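Local coordinates for Serine/threonine-protein acetyltransferase HopZ1a (Pseudomonas syringae pv. syringae, PDB 5KLP) that acetylates serine, threonine and lysine residues of host proteins using acetyl-CoA, with inositol hexakisphosphate as cofactor, impairing the host microtubule network and immunity, at residues A47-A52 with F328-I333; H124-V129 with N195-A200; I139-P144 with V175-T180. The protein carries 10 engineered substitutions. All coordinates share one frame; numbering follows the deposited sequence.

Interaction 1. Residues A47-A52 with F328-I333. With IHP (inositol hexakisphosphate), chain D.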
loop_
_atom_site.group_PDB
_atom_site.type_symbol
_atom_site.label_atom_id
_atom_site.label_comp_id
_atom_site.label_asym_id
_atom_site.label_seq_id
_atom_site.Cartn_x
_atom_site.Cartn_y
_atom_site.Cartn_z
ATOM N N ALA A 47 13.004 10.702 14.163
ATOM C CA ALA A 47 13.116 9.247 14.060
ATOM C C ALA A 47 13.216 8.819 12.599
ATOM O O ALA A 47 14.027 7.961 12.245
ATOM C CB ALA A 47 11.925 8.570 14.723
ATOM N N ALA A 48 12.372 9.411 11.758
ATOM C CA ALA A 48 12.368 9.088 10.330
ATOM C C ALA A 48 13.678 9.510 9.677
ATOM O O ALA A 48 14.187 8.823 8.793
ATOM C CB ALA A 48 11.202 9.750 9.637
ATOM N N LEU A 49 14.208 10.652 10.116
ATOM C CA LEU A 49 15.486 11.147 9.620
ATOM C C LEU A 49 16.602 10.193 10.008
ATOM O O LEU A 49 17.421 9.817 9.172
ATOM C CB LEU A 49 15.774 12.554 10.158
ATOM C CG LEU A 49 14.995 13.698 9.496
ATOM C CD1 LEU A 49 15.174 14.988 10.281
ATOM C CD2 LEU A 49 15.462 13.889 8.066
ATOM N N ASP A 50 16.607 9.791 11.276
ATOM C CA ASP A 50 17.579 8.839 11.782
ATOM C C ASP A 50 17.521 7.534 10.997
ATOM O O ASP A 50 18.554 6.971 10.643
ATOM C CB ASP A 50 17.341 8.552 13.270
ATOM C CG ASP A 50 17.603 9.760 14.153
ATOM O OD1 ASP A 50 18.254 10.719 13.686
ATOM O OD2 ASP A 50 17.164 9.744 15.321
ATOM N N ARG A 51 16.310 7.060 10.718
ATOM C CA ARG A 51 16.140 5.815 9.964
ATOM C C ARG A 51 16.701 5.915 8.557
ATOM O O ARG A 51 17.387 5.008 8.085
ATOM C CB ARG A 51 14.664 5.420 9.902
ATOM C CG ARG A 51 14.381 4.148 9.099
ATOM C CD ARG A 51 12.919 3.773 9.241
ATOM N NE ARG A 51 12.538 2.553 8.528
ATOM C CZ ARG A 51 12.674 1.322 9.012
ATOM N NH1 ARG A 51 13.206 1.126 10.212
ATOM N NH2 ARG A 51 12.283 0.283 8.290
ATOM N N ALA A 52 16.398 7.012 7.874
ATOM C CA ALA A 52 16.896 7.193 6.517
ATOM C C ALA A 52 18.416 7.374 6.542
ATOM O O ALA A 52 19.083 7.102 5.552
ATOM C CB ALA A 52 16.226 8.382 5.839
ATOM N N PHE A 328 10.036 8.125 0.975
ATOM C CA PHE A 328 8.633 8.510 0.901
ATOM C C PHE A 328 8.144 9.038 2.265
ATOM O O PHE A 328 7.402 10.012 2.328
ATOM C CB PHE A 328 7.767 7.330 0.425
ATOM C CG PHE A 328 6.288 7.626 0.438
ATOM C CD1 PHE A 328 5.735 8.513 -0.475
ATOM C CD2 PHE A 328 5.465 7.058 1.396
ATOM C CE1 PHE A 328 4.375 8.811 -0.449
ATOM C CE2 PHE A 328 4.114 7.354 1.436
ATOM C CZ PHE A 328 3.566 8.233 0.510
ATOM N N ARG A 329 8.577 8.405 3.353
ATOM C CA ARG A 329 8.170 8.854 4.685
ATOM C C ARG A 329 8.657 10.280 4.954
ATOM O O ARG A 329 7.909 11.085 5.488
ATOM C CB ARG A 329 8.672 7.906 5.776
ATOM C CG ARG A 329 8.244 8.309 7.203
ATOM C CD ARG A 329 8.469 7.137 8.174
ATOM N NE ARG A 329 9.610 6.376 7.706
ATOM C CZ ARG A 329 9.646 5.065 7.514
ATOM N NH1 ARG A 329 8.608 4.283 7.787
ATOM N NH2 ARG A 329 10.757 4.541 7.054
ATOM N N LEU A 330 9.903 10.575 4.588
ATOM C CA LEU A 330 10.460 11.916 4.726
ATOM C C LEU A 330 9.628 12.927 3.927
ATOM O O LEU A 330 9.365 14.040 4.380
ATOM C CB LEU A 330 11.917 11.933 4.253
ATOM C CG LEU A 330 12.853 10.961 4.992
ATOM C CD1 LEU A 330 14.278 11.081 4.475
ATOM C CD2 LEU A 330 12.823 11.193 6.501
ATOM N N GLN A 331 9.230 12.529 2.725
ATOM C CA GLN A 331 8.396 13.361 1.868
ATOM C C GLN A 331 7.055 13.686 2.523
ATOM O O GLN A 331 6.589 14.834 2.476
ATOM C CB GLN A 331 8.165 12.662 0.528
ATOM C CG GLN A 331 7.049 13.253 -0.290
ATOM C CD GLN A 331 6.746 12.414 -1.521
ATOM O OE1 GLN A 331 7.495 12.433 -2.501
ATOM N NE2 GLN A 331 5.666 11.635 -1.454
ATOM N N GLU A 332 6.440 12.679 3.141
ATOM C CA GLU A 332 5.134 12.867 3.766
ATOM C C GLU A 332 5.204 13.776 4.998
ATOM O O GLU A 332 4.344 14.624 5.198
ATOM C CB GLU A 332 4.537 11.520 4.138
ATOM C CG GLU A 332 4.240 10.686 2.910
ATOM C CD GLU A 332 3.444 11.476 1.890
ATOM O OE1 GLU A 332 2.216 11.620 2.101
ATOM O OE2 GLU A 332 4.042 11.962 0.897
ATOM N N ILE A 333 6.231 13.587 5.815
ATOM C CA ILE A 333 6.405 14.414 7.014
ATOM C C ILE A 333 6.644 15.859 6.604
ATOM O O ILE A 333 6.032 16.790 7.155
ATOM C CB ILE A 333 7.559 13.882 7.870
ATOM C CG1 ILE A 333 7.223 12.465 8.345
ATOM C CG2 ILE A 333 7.841 14.809 9.052
ATOM C CD1 ILE A 333 8.331 11.795 9.099
HETATM C C1 IHP D . 5.721 13.638 -5.882
HETATM C C2 IHP D . 5.791 12.120 -5.395
HETATM C C3 IHP D . 7.128 11.285 -5.395
HETATM C C4 IHP D . 8.376 12.059 -6.028
HETATM C C5 IHP D . 8.100 13.230 -6.953
HETATM C C6 IHP D . 7.189 14.155 -6.158
HETATM O O11 IHP D . 4.893 13.814 -6.879
HETATM P P1 IHP D . 3.524 14.800 -7.025
HETATM O O21 IHP D . 2.437 14.066 -7.806
HETATM O O31 IHP D . 3.886 16.078 -7.790
HETATM O O41 IHP D . 2.911 15.234 -5.705
HETATM O O12 IHP D . 4.749 11.355 -5.868
HETATM P P2 IHP D . 3.673 10.737 -4.730
HETATM O O22 IHP D . 3.015 11.897 -3.955
HETATM O O32 IHP D . 2.568 9.851 -5.316
HETATM O O42 IHP D . 4.478 9.942 -3.674
HETATM O O13 IHP D . 6.871 10.216 -6.039
HETATM P P3 IHP D . 6.858 8.566 -5.699
HETATM O O23 IHP D . 5.932 8.057 -4.594
HETATM O O33 IHP D . 6.270 8.194 -7.058
HETATM O O43 IHP D . 8.244 7.957 -5.507
HETATM O O14 IHP D . 9.238 11.217 -6.616
HETATM P P4 IHP D . 10.582 10.676 -5.888
HETATM O O24 IHP D . 10.273 9.550 -4.899
HETATM O O34 IHP D . 11.636 10.192 -6.906
HETATM O O44 IHP D . 11.252 11.805 -5.082
HETATM O O15 IHP D . 7.716 12.929 -8.204
HETATM P P5 IHP D . 8.676 13.233 -9.580
HETATM O O25 IHP D . 10.114 13.577 -9.174
HETATM O O35 IHP D . 8.738 11.980 -10.497
HETATM O O45 IHP D . 8.144 14.400 -10.418
HETATM O O16 IHP D . 7.163 15.369 -6.705
HETATM P P6 IHP D . 7.055 16.770 -5.869
HETATM O O26 IHP D . 7.845 16.673 -4.565
HETATM O O36 IHP D . 7.597 17.955 -6.689
HETATM O O46 IHP D . 5.594 17.090 -5.531
HETATM O O HOH W 1 12.198 7.399 7.111
#

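Interaction 2. Residues H124-V129 with N195-A200. With IHP (inositol hexakisphosphate), chain D.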
loop_
_atom_site.group_PDB
_atom_site.type_symbol
_atom_site.label_atom_id
_atom_site.label_comp_id
_atom_site.label_asym_id
_atom_site.label_seq_id
_atom_site.Cartn_x
_atom_site.Cartn_y
_atom_site.Cartn_z
ATOM N N HIS A 124 -0.599 -3.158 8.011
ATOM C CA HIS A 124 -1.614 -2.401 7.287
ATOM C C HIS A 124 -1.767 -2.749 5.812
ATOM O O HIS A 124 -0.814 -3.145 5.144
ATOM C CB HIS A 124 -1.306 -0.913 7.416
ATOM C CG HIS A 124 -1.472 -0.387 8.804
ATOM N ND1 HIS A 124 -0.641 -0.748 9.843
ATOM C CD2 HIS A 124 -2.396 0.450 9.334
ATOM C CE1 HIS A 124 -1.033 -0.140 10.950
ATOM N NE2 HIS A 124 -2.099 0.588 10.669
ATOM N N VAL A 125 -2.981 -2.575 5.309
ATOM C CA VAL A 125 -3.229 -2.652 3.878
ATOM C C VAL A 125 -4.050 -1.445 3.474
ATOM O O VAL A 125 -4.507 -0.684 4.328
ATOM C CB VAL A 125 -3.969 -3.942 3.484
ATOM C CG1 VAL A 125 -3.117 -5.164 3.847
ATOM C CG2 VAL A 125 -5.336 -3.987 4.166
HETATM N N MSE A 126 -4.215 -1.270 2.170
HETATM C CA MSE A 126 -5.006 -0.187 1.609
HETATM C C MSE A 126 -6.184 -0.777 0.868
HETATM O O MSE A 126 -6.005 -1.695 0.057
HETATM C CB MSE A 126 -4.158 0.670 0.667
HETATM C CG MSE A 126 -4.792 1.995 0.263
HETATM SE SE MSE A 126 -6.026 1.857 -1.236
HETATM C CE MSE A 126 -4.758 1.210 -2.603
ATOM N N ALA A 127 -7.386 -0.262 1.129
ATOM C CA ALA A 127 -8.540 -0.687 0.341
ATOM C C ALA A 127 -9.061 0.465 -0.497
ATOM O O ALA A 127 -9.290 1.566 0.011
ATOM C CB ALA A 127 -9.650 -1.239 1.234
ATOM N N ASP A 128 -9.228 0.188 -1.787
ATOM C CA ASP A 128 -9.793 1.122 -2.751
ATOM C C ASP A 128 -11.236 0.694 -3.056
ATOM O O ASP A 128 -11.471 -0.428 -3.492
ATOM C CB ASP A 128 -8.936 1.139 -4.021
ATOM C CG ASP A 128 -9.415 2.161 -5.043
ATOM O OD1 ASP A 128 -10.360 1.867 -5.801
ATOM O OD2 ASP A 128 -8.840 3.263 -5.094
ATOM N N VAL A 129 -12.197 1.580 -2.810
ATOM C CA VAL A 129 -13.601 1.190 -2.779
ATOM C C VAL A 129 -14.440 1.960 -3.796
ATOM O O VAL A 129 -14.183 3.130 -4.049
ATOM C CB VAL A 129 -14.200 1.415 -1.350
ATOM C CG1 VAL A 129 -15.706 1.092 -1.304
ATOM C CG2 VAL A 129 -13.432 0.601 -0.310
ATOM N N ASN A 195 1.230 5.327 0.424
ATOM C CA ASN A 195 1.681 5.555 -0.943
ATOM C C ASN A 195 0.728 4.923 -1.939
ATOM O O ASN A 195 0.409 5.511 -2.971
ATOM C CB ASN A 195 3.094 5.002 -1.165
ATOM C CG ASN A 195 3.619 5.314 -2.562
ATOM O OD1 ASN A 195 3.467 4.520 -3.479
ATOM N ND2 ASN A 195 4.217 6.494 -2.724
ATOM N N TYR A 196 0.262 3.725 -1.611
ATOM C CA TYR A 196 -0.635 2.988 -2.486
ATOM C C TYR A 196 -1.973 3.696 -2.674
ATOM O O TYR A 196 -2.552 3.672 -3.770
ATOM C CB TYR A 196 -0.849 1.577 -1.935
ATOM C CG TYR A 196 0.242 0.597 -2.344
ATOM C CD1 TYR A 196 1.443 1.044 -2.916
ATOM C CD2 TYR A 196 0.055 -0.776 -2.198
ATOM C CE1 TYR A 196 2.429 0.153 -3.305
ATOM C CE2 TYR A 196 1.034 -1.683 -2.591
ATOM C CZ TYR A 196 2.216 -1.215 -3.147
ATOM O OH TYR A 196 3.171 -2.128 -3.539
ATOM N N ALA A 197 -2.468 4.324 -1.612
ATOM C CA ALA A 197 -3.714 5.092 -1.695
ATOM C C ALA A 197 -3.554 6.228 -2.692
ATOM O O ALA A 197 -4.410 6.438 -3.553
ATOM C CB ALA A 197 -4.113 5.647 -0.316
ATOM N N ILE A 198 -2.453 6.963 -2.571
ATOM C CA ILE A 198 -2.162 8.056 -3.507
ATOM C C ILE A 198 -2.046 7.529 -4.945
ATOM O O ILE A 198 -2.560 8.152 -5.885
ATOM C CB ILE A 198 -0.862 8.800 -3.133
ATOM C CG1 ILE A 198 -0.977 9.389 -1.722
ATOM C CG2 ILE A 198 -0.572 9.911 -4.162
ATOM C CD1 ILE A 198 0.318 9.976 -1.187
ATOM N N LYS A 199 -1.355 6.398 -5.124
ATOM C CA LYS A 199 -1.196 5.840 -6.477
ATOM C C LYS A 199 -2.524 5.350 -7.044
ATOM O O LYS A 199 -2.767 5.441 -8.247
ATOM C CB LYS A 199 -0.177 4.692 -6.485
ATOM C CG LYS A 199 1.244 5.104 -6.092
ATOM C CD LYS A 199 1.703 6.335 -6.879
ATOM C CE LYS A 199 3.160 6.653 -6.610
ATOM N NZ LYS A 199 3.566 7.904 -7.297
ATOM N N ALA A 200 -3.383 4.837 -6.174
ATOM C CA ALA A 200 -4.696 4.352 -6.593
ATOM C C ALA A 200 -5.535 5.514 -7.097
ATOM O O ALA A 200 -6.299 5.380 -8.040
ATOM C CB ALA A 200 -5.393 3.669 -5.452
HETATM C C1 IHP D . 5.721 13.638 -5.882
HETATM C C2 IHP D . 5.791 12.120 -5.395
HETATM C C3 IHP D . 7.128 11.285 -5.395
HETATM C C4 IHP D . 8.376 12.059 -6.028
HETATM C C5 IHP D . 8.100 13.230 -6.953
HETATM C C6 IHP D . 7.189 14.155 -6.158
HETATM O O11 IHP D . 4.893 13.814 -6.879
HETATM P P1 IHP D . 3.524 14.800 -7.025
HETATM O O21 IHP D . 2.437 14.066 -7.806
HETATM O O31 IHP D . 3.886 16.078 -7.790
HETATM O O41 IHP D . 2.911 15.234 -5.705
HETATM O O12 IHP D . 4.749 11.355 -5.868
HETATM P P2 IHP D . 3.673 10.737 -4.730
HETATM O O22 IHP D . 3.015 11.897 -3.955
HETATM O O32 IHP D . 2.568 9.851 -5.316
HETATM O O42 IHP D . 4.478 9.942 -3.674
HETATM O O13 IHP D . 6.871 10.216 -6.039
HETATM P P3 IHP D . 6.858 8.566 -5.699
HETATM O O23 IHP D . 5.932 8.057 -4.594
HETATM O O33 IHP D . 6.270 8.194 -7.058
HETATM O O43 IHP D . 8.244 7.957 -5.507
HETATM O O14 IHP D . 9.238 11.217 -6.616
HETATM P P4 IHP D . 10.582 10.676 -5.888
HETATM O O24 IHP D . 10.273 9.550 -4.899
HETATM O O34 IHP D . 11.636 10.192 -6.906
HETATM O O44 IHP D . 11.252 11.805 -5.082
HETATM O O15 IHP D . 7.716 12.929 -8.204
HETATM P P5 IHP D . 8.676 13.233 -9.580
HETATM O O25 IHP D . 10.114 13.577 -9.174
HETATM O O35 IHP D . 8.738 11.980 -10.497
HETATM O O45 IHP D . 8.144 14.400 -10.418
HETATM O O16 IHP D . 7.163 15.369 -6.705
HETATM P P6 IHP D . 7.055 16.770 -5.869
HETATM O O26 IHP D . 7.845 16.673 -4.565
HETATM O O36 IHP D . 7.597 17.955 -6.689
HETATM O O46 IHP D . 5.594 17.090 -5.531
HETATM O O HOH W 2 -8.705 4.347 -7.468
#

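Interaction 3. Residues I139-P144 with V175-T180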
loop_
_atom_site.group_PDB
_atom_site.type_symbol
_atom_site.label_atom_id
_atom_site.label_comp_id
_atom_site.label_asym_id
_atom_site.label_seq_id
_atom_site.Cartn_x
_atom_site.Cartn_y
_atom_site.Cartn_z
ATOM N N ILE A 139 -14.519 -3.824 -3.960
ATOM C CA ILE A 139 -13.420 -3.517 -3.051
ATOM C C ILE A 139 -12.140 -4.179 -3.530
ATOM O O ILE A 139 -12.095 -5.378 -3.764
ATOM C CB ILE A 139 -13.721 -3.971 -1.598
ATOM C CG1 ILE A 139 -14.985 -3.285 -1.061
ATOM C CG2 ILE A 139 -12.538 -3.667 -0.676
ATOM C CD1 ILE A 139 -15.493 -3.849 0.254
ATOM N N ILE A 140 -11.111 -3.368 -3.699
ATOM C CA ILE A 140 -9.780 -3.843 -4.046
ATOM C C ILE A 140 -8.868 -3.624 -2.855
ATOM O O ILE A 140 -8.610 -2.495 -2.482
ATOM C CB ILE A 140 -9.214 -3.087 -5.238
ATOM C CG1 ILE A 140 -10.106 -3.273 -6.464
ATOM C CG2 ILE A 140 -7.767 -3.519 -5.524
ATOM C CD1 ILE A 140 -9.762 -2.312 -7.566
ATOM N N ILE A 141 -8.387 -4.696 -2.253
ATOM C CA ILE A 141 -7.441 -4.566 -1.154
ATOM C C ILE A 141 -6.040 -4.800 -1.671
ATOM O O ILE A 141 -5.744 -5.869 -2.209
ATOM C CB ILE A 141 -7.750 -5.553 -0.032
ATOM C CG1 ILE A 141 -9.131 -5.269 0.563
ATOM C CG2 ILE A 141 -6.661 -5.497 1.058
ATOM C CD1 ILE A 141 -9.646 -6.391 1.429
ATOM N N THR A 142 -5.177 -3.801 -1.542
ATOM C CA THR A 142 -3.787 -3.968 -1.978
ATOM C C THR A 142 -2.946 -4.349 -0.773
ATOM O O THR A 142 -2.847 -3.595 0.209
ATOM C CB THR A 142 -3.202 -2.691 -2.620
ATOM O OG1 THR A 142 -3.234 -1.629 -1.655
ATOM C CG2 THR A 142 -4.001 -2.270 -3.841
ATOM N N GLU A 143 -2.368 -5.538 -0.861
ATOM C CA GLU A 143 -1.478 -6.100 0.147
ATOM C C GLU A 143 -0.041 -5.844 -0.298
ATOM O O GLU A 143 0.426 -6.462 -1.248
ATOM C CB GLU A 143 -1.737 -7.611 0.290
ATOM C CG GLU A 143 -0.686 -8.373 1.095
ATOM C CD GLU A 143 -0.554 -7.849 2.520
ATOM O OE1 GLU A 143 0.408 -7.085 2.793
ATOM O OE2 GLU A 143 -1.422 -8.212 3.359
ATOM N N PRO A 144 0.658 -4.909 0.362
ATOM C CA PRO A 144 2.031 -4.576 -0.039
ATOM C C PRO A 144 3.043 -5.676 0.258
ATOM O O PRO A 144 4.130 -5.679 -0.323
ATOM C CB PRO A 144 2.346 -3.325 0.796
ATOM C CG PRO A 144 1.029 -2.793 1.200
ATOM C CD PRO A 144 0.165 -4.003 1.410
ATOM N N VAL A 175 -14.925 -8.730 -4.301
ATOM C CA VAL A 175 -13.742 -8.341 -3.530
ATOM C C VAL A 175 -12.484 -8.994 -4.087
ATOM O O VAL A 175 -12.492 -10.187 -4.408
ATOM C CB VAL A 175 -13.903 -8.721 -2.037
ATOM C CG1 VAL A 175 -12.697 -8.269 -1.220
ATOM C CG2 VAL A 175 -15.177 -8.098 -1.481
ATOM N N ALA A 176 -11.409 -8.207 -4.189
ATOM C CA ALA A 176 -10.114 -8.708 -4.626
ATOM C C ALA A 176 -9.004 -8.327 -3.656
ATOM O O ALA A 176 -8.958 -7.205 -3.139
ATOM C CB ALA A 176 -9.774 -8.176 -6.029
ATOM N N ILE A 177 -8.097 -9.262 -3.418
ATOM C CA ILE A 177 -6.902 -8.946 -2.664
ATOM C C ILE A 177 -5.728 -9.057 -3.616
ATOM O O ILE A 177 -5.446 -10.129 -4.157
ATOM C CB ILE A 177 -6.704 -9.874 -1.460
ATOM C CG1 ILE A 177 -7.913 -9.789 -0.528
ATOM C CG2 ILE A 177 -5.439 -9.489 -0.725
ATOM C CD1 ILE A 177 -7.850 -10.718 0.666
ATOM N N ILE A 178 -5.057 -7.939 -3.831
ATOM C CA ILE A 178 -3.936 -7.893 -4.748
ATOM C C ILE A 178 -2.628 -7.864 -3.968
ATOM O O ILE A 178 -2.345 -6.944 -3.197
ATOM C CB ILE A 178 -4.038 -6.693 -5.683
ATOM C CG1 ILE A 178 -5.306 -6.836 -6.536
ATOM C CG2 ILE A 178 -2.792 -6.594 -6.574
ATOM C CD1 ILE A 178 -5.613 -5.630 -7.375
ATOM N N GLU A 179 -1.844 -8.915 -4.157
ATOM C CA GLU A 179 -0.601 -9.083 -3.421
ATOM C C GLU A 179 0.558 -8.516 -4.235
ATOM O O GLU A 179 0.863 -9.041 -5.291
ATOM C CB GLU A 179 -0.376 -10.565 -3.115
ATOM C CG GLU A 179 0.994 -10.900 -2.541
ATOM C CD GLU A 179 1.191 -12.396 -2.346
ATOM O OE1 GLU A 179 0.577 -12.942 -1.405
ATOM O OE2 GLU A 179 1.941 -13.026 -3.145
ATOM N N THR A 180 1.222 -7.465 -3.759
ATOM C CA THR A 180 2.288 -6.894 -4.588
ATOM C C THR A 180 3.688 -7.431 -4.246
ATOM O O THR A 180 4.533 -7.525 -5.130
ATOM C CB THR A 180 2.326 -5.344 -4.494
ATOM O OG1 THR A 180 2.845 -4.945 -3.220
ATOM C CG2 THR A 180 0.933 -4.742 -4.670
#

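Interaction 1. Residues A47-A52 with F328-I333
Helices 40-53 and 324-340 pack here in a nearly antiparallel pair, their local axes 9.7 Å apart at closest approach and 155° between directions. R329 best shows how the polar part of the contact is built. Its CB points at the partner helix, and CG lies anti to the backbone N. CG and CD then run past the small CB of A48, where the short alanine side chain lets the aliphatic part of the arginine come close. A twist at chi3 (31°), well away from a staggered value, bends the chain and sets the guanidinium. NE donates to a water 2.8 Å away, which lies in the guanidinium plane and donates a hydrogen bond to A48 O; that carbonyl also accepts the helical bond from A52 N. At the tip, R329 NH2 stands 3.0 Å from R51 NE. Two donors of like charge cannot bond each other, and the two guanidinium planes are almost perpendicular, 86° apart. D326 OD1 takes salt bridges from both of these nitrogens and would offset their repulsion, while D188 bridges R51 NH2 and, with D65, R329 NH1.

Apolar groups fill the rest. The two methyls of L330 divide between A48 and A52: its CD1 meets A52 CB at 3.6 Å, and its CD2 lies 3.8 Å from A48 CB and 4.1 Å from L49 CD2. I333 CD1 reaches A48 CB at 3.6 Å. On the far side of the second helix, Q331 NE2 donates to O42 of inositol hexakisphosphate at 3.0 Å and also to E332 OE2, so this helix lines the cofactor pocket. Helix 21-36 packs on L330 and L49, helix 61-79 touches R51 and R329, and helix 189-202 receives F328, R329 and E332.

Interaction 2. Residues H124-V129 with N195-A200
A helix laid on a mixed beta sheet, in a family grouped with the clan CA cysteine peptidases, brings helix 189-202, which starts at the active-site C189, against strand 125-130. Strand and helix run nearly the same way, 22° apart, with local axes 8.4 Å from each other. M126, present as selenomethionine, carries the contact. Its CB points at the helix, and CG, anti to the backbone N, lies 3.8 Å from A197 CB; bends at chi2 and chi3 then fold the chain along the helix surface. The terminal CE comes to 3.5 Å from Y196 O and 3.8 Å from A200 CB, so it settles between successive turns. A long flexible side chain suits this position, and the alanines at 197 and 200 keep the helix surface low enough to receive it. Of the Y196 side chain, CB is the part that meets M126; its ring turns away, and its hydroxyl is hydrogen-bonded to F260 O and T180 OG1.

The helix's other flank faces the cofactor. N195 ND2 donates to O23 of inositol hexakisphosphate, and K199 NZ grips two phosphate oxygens, O33 and O32, a cation well matched to the ligand's charge.

D128 ends the row. It is held by salt bridges to R107 and R130, and its OD2 rests 3.5 Å from A200 CB. The same oxygen accepts from a water 2.6 Å away, which donates also to A200 O at 2.7 Å.

Interaction 3. Residues I139-P144 with V175-T180
The flat peptide groups of strands 138-143 and 175-179 meet through their N-H and C=O groups, and the side chains stand on the two faces of the sheet so formed: I140, A176, T142 and I178 on one, I139, V175, I141, I177, E143 and E179 on the other. This is the strand pair of a beta-alpha-beta crossover, with helix 153-167 between the strands in sequence, so the pairing is parallel. Each odd-numbered residue of the first strand bonds residues flanking its partner on the second: I141 N donates to A176 O, and I141 O accepts from I178 N, both at 2.7 Å. Donors approach most carbonyls nearly along the C=O axis, with E143 N to I178 O more bent at that oxygen (157°). CA-H groups lend further contacts, as from I177 CA to I141 O at 3.3 Å.

Beta-branched residues suit the extended backbone, and isoleucines stand on both faces. The side chains of I140 and I178 run alongside each other in the same direction, with I140 CG2 3.5 Å from I178 CD1; helix 204-215 packs over I140. On the other face V125 and A127 of the next strand touch I141.

E143 is an active-site residue. CG anti to the backbone N and a bend at chi2 (59°) turn its carboxylate away from the second strand, where OE2 accepts from H158 and Q154 and OE1 from A145 N. These bonds would fix its orientation near H123. At the end of the first strand, E143 O accepts from T180 N, just beyond the second, at 2.8 Å, the N-H pointing almost straight at the oxygen (174°).

All three contacts are buried, but they differ in depth and chemistry. Interactions 2 and 3 lie near the middle of the chain and share the central sheet: strands 125-130 and 138-143 are neighbours in it, joined by probable backbone hydrogen bonds M126 O to T142 N and D128 N to I140 O. Interaction 3 rests on main-chain bonds, interaction 2 on side-chain packing and a water bridge. Interaction 1 lies farther out, its centre about 17 Å from that of the chain, and joins two helices through alanine-leucine packing and crowded arginines. It meets interaction 2 where F328 packs on N195 and I198, and both contacts touch the cofactor, whereas interaction 3 holds a catalytic residue.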